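PDB 6LSU: intracellular protein transport protein USO1 from Saccharomyces cerevisiae S288c, which is required for protein transport from the ER to the Golgi complex, as a homodimeric vesicle tether with globular heads and a coiled-coil tail. Local coordinates for residues 411-416 and 497-502. Numbering follows the deposited sequence.
Sequences WMLYAN and ANLFEV
Asn498, whose backbone O lies beside Leu413 and Tyr414, folds its side-chain OD1 back over the start of helix 499-504, where two amides grip it. Glu501 N reaches OD1 of Asn498 over 3.1 Å in a fairly straight bond, the donor tilted 31° from the carbonyl plane; Phe500 N adds a bent, weak bond at 2.8 Å. This is an N-cap by asparagine, and Gln449 of helix 439-459 anchors it further by accepting from Asn498 ND2 through its backbone O.

Across from the cap comes the last turn of helix 404-414, and here the meeting is apolar. In Leu413, CG stands anti to the carbonyl carbon (chi1 -67°), which sets this branch point nearer to Leu499 than CB is. CD2 of Leu499 meets both methyls of Leu413, CD1 at 4.1 Å, and the two side chains lie roughly perpendicular. CD1 of Leu413 also reaches CG2 of Val502 at 4.1 Å, these side chains running antiparallel, side by side. On the flank, CE of Met412 touches CD2 of Leu499 at 4.2 Å. Tyr414 passes alongside Val502, whose CG2 approaches the ring obliquely and sits 3.4 Å from the phenol OH. One face of the same ring lies over Leu413 CB, near the rim. The OH remains 3.9 Å from Asn498 O and 4.2 Å from Glu501 OE2, too far to count as bonded to either.

Helix 514-528 packs alongside, with Thr520 against Leu413 and Val502 and Lys516 against Tyr414 and Val502. The contact thus joins armadillo repeats 7 and 8 in the globular head. Gln449 OE1 also accepts from Leu499 N, but the two segments meet without a hydrogen bond between them, leaving apolar contact to hold the helix ends together.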
ATOM      1  N   TRP A 411       0.216 -18.143 -10.236  1.00 53.09           N
ATOM      2  CA  TRP A 411       1.063 -16.932 -10.334  1.00 57.05           C
ATOM      3  C   TRP A 411       2.038 -16.953  -9.181  1.00 53.82           C
ATOM      4  O   TRP A 411       3.260 -16.782  -9.443  1.00 52.87           O
ATOM      5  CB  TRP A 411       0.237 -15.649 -10.316  1.00 60.78           C
ATOM      6  CG  TRP A 411      -0.281 -15.300 -11.666  1.00 54.84           C
ATOM      7  CD1 TRP A 411      -0.444 -16.131 -12.724  1.00 56.96           C
ATOM      8  CD2 TRP A 411      -0.750 -14.018 -12.087  1.00 57.22           C
ATOM      9  NE1 TRP A 411      -0.982 -15.453 -13.785  1.00 55.77           N
ATOM     10  CE2 TRP A 411      -1.142 -14.146 -13.428  1.00 53.88           C
ATOM     11  CE3 TRP A 411      -0.838 -12.776 -11.470  1.00 61.02           C
ATOM     12  CZ2 TRP A 411      -1.668 -13.091 -14.144  1.00 59.28           C
ATOM     13  CZ3 TRP A 411      -1.330 -11.721 -12.192  1.00 62.08           C
ATOM     14  CH2 TRP A 411      -1.741 -11.879 -13.510  1.00 60.90           C
ATOM     15  N   MET A 412       1.499 -17.234  -7.990  1.00 51.07           N
ATOM     16  CA  MET A 412       2.300 -17.341  -6.755  1.00 53.41           C
ATOM     17  C   MET A 412       3.502 -18.275  -7.002  1.00 57.37           C
ATOM     18  O   MET A 412       4.643 -17.887  -6.571  1.00 59.85           O
ATOM     19  CB  MET A 412       1.460 -17.859  -5.580  1.00 46.51           C
ATOM     20  CG  MET A 412       2.169 -17.613  -4.300  1.00 48.09           C
ATOM     21  SD  MET A 412       1.282 -18.218  -2.880  1.00 52.78           S
ATOM     22  CE  MET A 412       0.881 -19.840  -3.485  1.00 59.77           C
ATOM     23  N   LEU A 413       3.263 -19.461  -7.590  1.00 54.85           N
ATOM     24  CA  LEU A 413       4.241 -20.597  -7.616  1.00 57.78           C
ATOM     25  C   LEU A 413       5.170 -20.472  -8.822  1.00 57.45           C
ATOM     26  O   LEU A 413       6.391 -20.511  -8.587  1.00 64.58           O
ATOM     27  CB  LEU A 413       3.518 -21.947  -7.721  1.00 59.04           C
ATOM     28  CG  LEU A 413       2.691 -22.348  -6.514  1.00 55.32           C
ATOM     29  CD1 LEU A 413       2.033 -23.685  -6.723  1.00 55.23           C
ATOM     30  CD2 LEU A 413       3.549 -22.376  -5.271  1.00 61.27           C
ATOM     31  N   TYR A 414       4.604 -20.341 -10.041  1.00 55.55           N
ATOM     32  CA  TYR A 414       5.334 -20.522 -11.313  1.00 62.23           C
ATOM     33  C   TYR A 414       5.495 -19.223 -12.111  1.00 65.44           C
ATOM     34  O   TYR A 414       5.914 -19.325 -13.306  1.00 74.91           O
ATOM     35  CB  TYR A 414       4.646 -21.564 -12.208  1.00 65.49           C
ATOM     36  CG  TYR A 414       4.361 -22.875 -11.531  1.00 70.42           C
ATOM     37  CD1 TYR A 414       5.353 -23.819 -11.296  1.00 63.53           C
ATOM     38  CD2 TYR A 414       3.067 -23.156 -11.099  1.00 74.40           C
ATOM     39  CE1 TYR A 414       5.070 -25.005 -10.618  1.00 63.86           C
ATOM     40  CE2 TYR A 414       2.773 -24.336 -10.431  1.00 76.99           C
ATOM     41  CZ  TYR A 414       3.781 -25.257 -10.176  1.00 72.10           C
ATOM     42  OH  TYR A 414       3.474 -26.392  -9.483  1.00 75.63           O
ATOM     43  N   ALA A 415       5.152 -18.048 -11.556  1.00 75.07           N
ATOM     44  CA  ALA A 415       5.168 -16.796 -12.356  1.00 69.91           C
ATOM     45  C   ALA A 415       6.408 -16.001 -11.997  1.00 79.63           C
ATOM     46  O   ALA A 415       6.275 -14.761 -11.756  1.00 77.74           O
ATOM     47  CB  ALA A 415       3.928 -15.970 -12.157  1.00 79.30           C
ATOM     48  N   ASN A 416       7.565 -16.662 -11.973  1.00 82.44           N
ATOM     49  CA  ASN A 416       8.868 -15.946 -11.975  1.00 90.02           C
ATOM     50  C   ASN A 416       9.145 -15.548 -13.433  1.00 91.56           C
ATOM     51  O   ASN A 416       8.424 -16.029 -14.349  1.00105.61           O
ATOM     52  CB  ASN A 416       9.960 -16.758 -11.278  1.00 88.16           C
ATOM     53  CG  ASN A 416      10.396 -17.974 -12.067  1.00 87.06           C
ATOM     54  OD1 ASN A 416       9.824 -18.314 -13.103  1.00 88.14           O
ATOM     55  ND2 ASN A 416      11.430 -18.632 -11.590  1.00 87.39           N
ATOM     56  N   ALA A 497      -1.581 -25.687 -10.757  1.00 60.16           N
ATOM     57  CA  ALA A 497      -2.008 -24.901  -9.567  1.00 60.80           C
ATOM     58  C   ALA A 497      -2.067 -25.781  -8.307  1.00 59.65           C
ATOM     59  O   ALA A 497      -2.959 -25.507  -7.478  1.00 58.68           O
ATOM     60  CB  ALA A 497      -3.345 -24.244  -9.826  1.00 56.40           C
ATOM     61  N   ASN A 498      -1.155 -26.755  -8.154  1.00 57.61           N
ATOM     62  CA  ASN A 498      -1.209 -27.744  -7.048  1.00 56.81           C
ATOM     63  C   ASN A 498      -0.003 -27.597  -6.124  1.00 54.48           C
ATOM     64  O   ASN A 498       1.128 -27.632  -6.579  1.00 57.54           O
ATOM     65  CB  ASN A 498      -1.378 -29.187  -7.542  1.00 56.73           C
ATOM     66  CG  ASN A 498      -1.829 -30.088  -6.408  1.00 56.41           C
ATOM     67  OD1 ASN A 498      -1.088 -30.332  -5.455  1.00 61.33           O
ATOM     68  ND2 ASN A 498      -3.090 -30.494  -6.421  1.00 51.67           N
ATOM     69  N   LEU A 499      -0.292 -27.396  -4.850  1.00 57.92           N
ATOM     70  CA  LEU A 499       0.709 -27.056  -3.816  1.00 61.04           C
ATOM     71  C   LEU A 499       1.414 -28.345  -3.414  1.00 60.40           C
ATOM     72  O   LEU A 499       2.570 -28.253  -3.002  1.00 56.96           O
ATOM     73  CB  LEU A 499       0.014 -26.412  -2.608  1.00 58.45           C
ATOM     74  CG  LEU A 499      -0.562 -25.018  -2.828  1.00 61.98           C
ATOM     75  CD1 LEU A 499      -1.562 -24.638  -1.734  1.00 65.18           C
ATOM     76  CD2 LEU A 499       0.535 -23.995  -2.897  1.00 61.29           C
ATOM     77  N   PHE A 500       0.696 -29.473  -3.465  1.00 62.69           N
ATOM     78  CA  PHE A 500       1.215 -30.819  -3.116  1.00 63.94           C
ATOM     79  C   PHE A 500       2.230 -31.251  -4.174  1.00 70.29           C
ATOM     80  O   PHE A 500       3.286 -31.802  -3.841  1.00 71.07           O
ATOM     81  CB  PHE A 500       0.067 -31.791  -2.970  1.00 60.15           C
ATOM     82  CG  PHE A 500      -0.670 -31.627  -1.673  1.00 62.06           C
ATOM     83  CD1 PHE A 500      -0.051 -31.927  -0.474  1.00 61.42           C
ATOM     84  CD2 PHE A 500      -1.980 -31.198  -1.651  1.00 60.75           C
ATOM     85  CE1 PHE A 500      -0.744 -31.801   0.721  1.00 65.34           C
ATOM     86  CE2 PHE A 500      -2.642 -31.025  -0.451  1.00 62.03           C
ATOM     87  CZ  PHE A 500      -2.039 -31.351   0.730  1.00 59.01           C
ATOM     88  N   GLU A 501       1.932 -30.933  -5.428  1.00 63.46           N
ATOM     89  CA  GLU A 501       2.883 -31.137  -6.523  1.00 73.97           C
ATOM     90  C   GLU A 501       4.222 -30.525  -6.108  1.00 74.56           C
ATOM     91  O   GLU A 501       5.209 -31.209  -6.244  1.00 81.06           O
ATOM     92  CB  GLU A 501       2.341 -30.539  -7.817  1.00 85.01           C
ATOM     93  CG  GLU A 501       2.663 -31.380  -9.037  1.00100.24           C
ATOM     94  CD  GLU A 501       1.809 -31.068 -10.258  1.00112.46           C
ATOM     95  OE1 GLU A 501       1.619 -31.988 -11.092  1.00126.40           O
ATOM     96  OE2 GLU A 501       1.330 -29.914 -10.373  1.00125.42           O
ATOM     97  N   VAL A 502       4.255 -29.285  -5.606  1.00 69.01           N
ATOM     98  CA  VAL A 502       5.537 -28.614  -5.265  1.00 64.37           C
ATOM     99  C   VAL A 502       6.093 -29.240  -3.980  1.00 62.58           C
ATOM    100  O   VAL A 502       7.255 -29.679  -3.927  1.00 69.64           O
ATOM    101  CB  VAL A 502       5.352 -27.099  -5.122  1.00 60.75           C
ATOM    102  CG1 VAL A 502       6.568 -26.438  -4.485  1.00 56.33           C
ATOM    103  CG2 VAL A 502       5.027 -26.470  -6.468  1.00 61.69           C
TER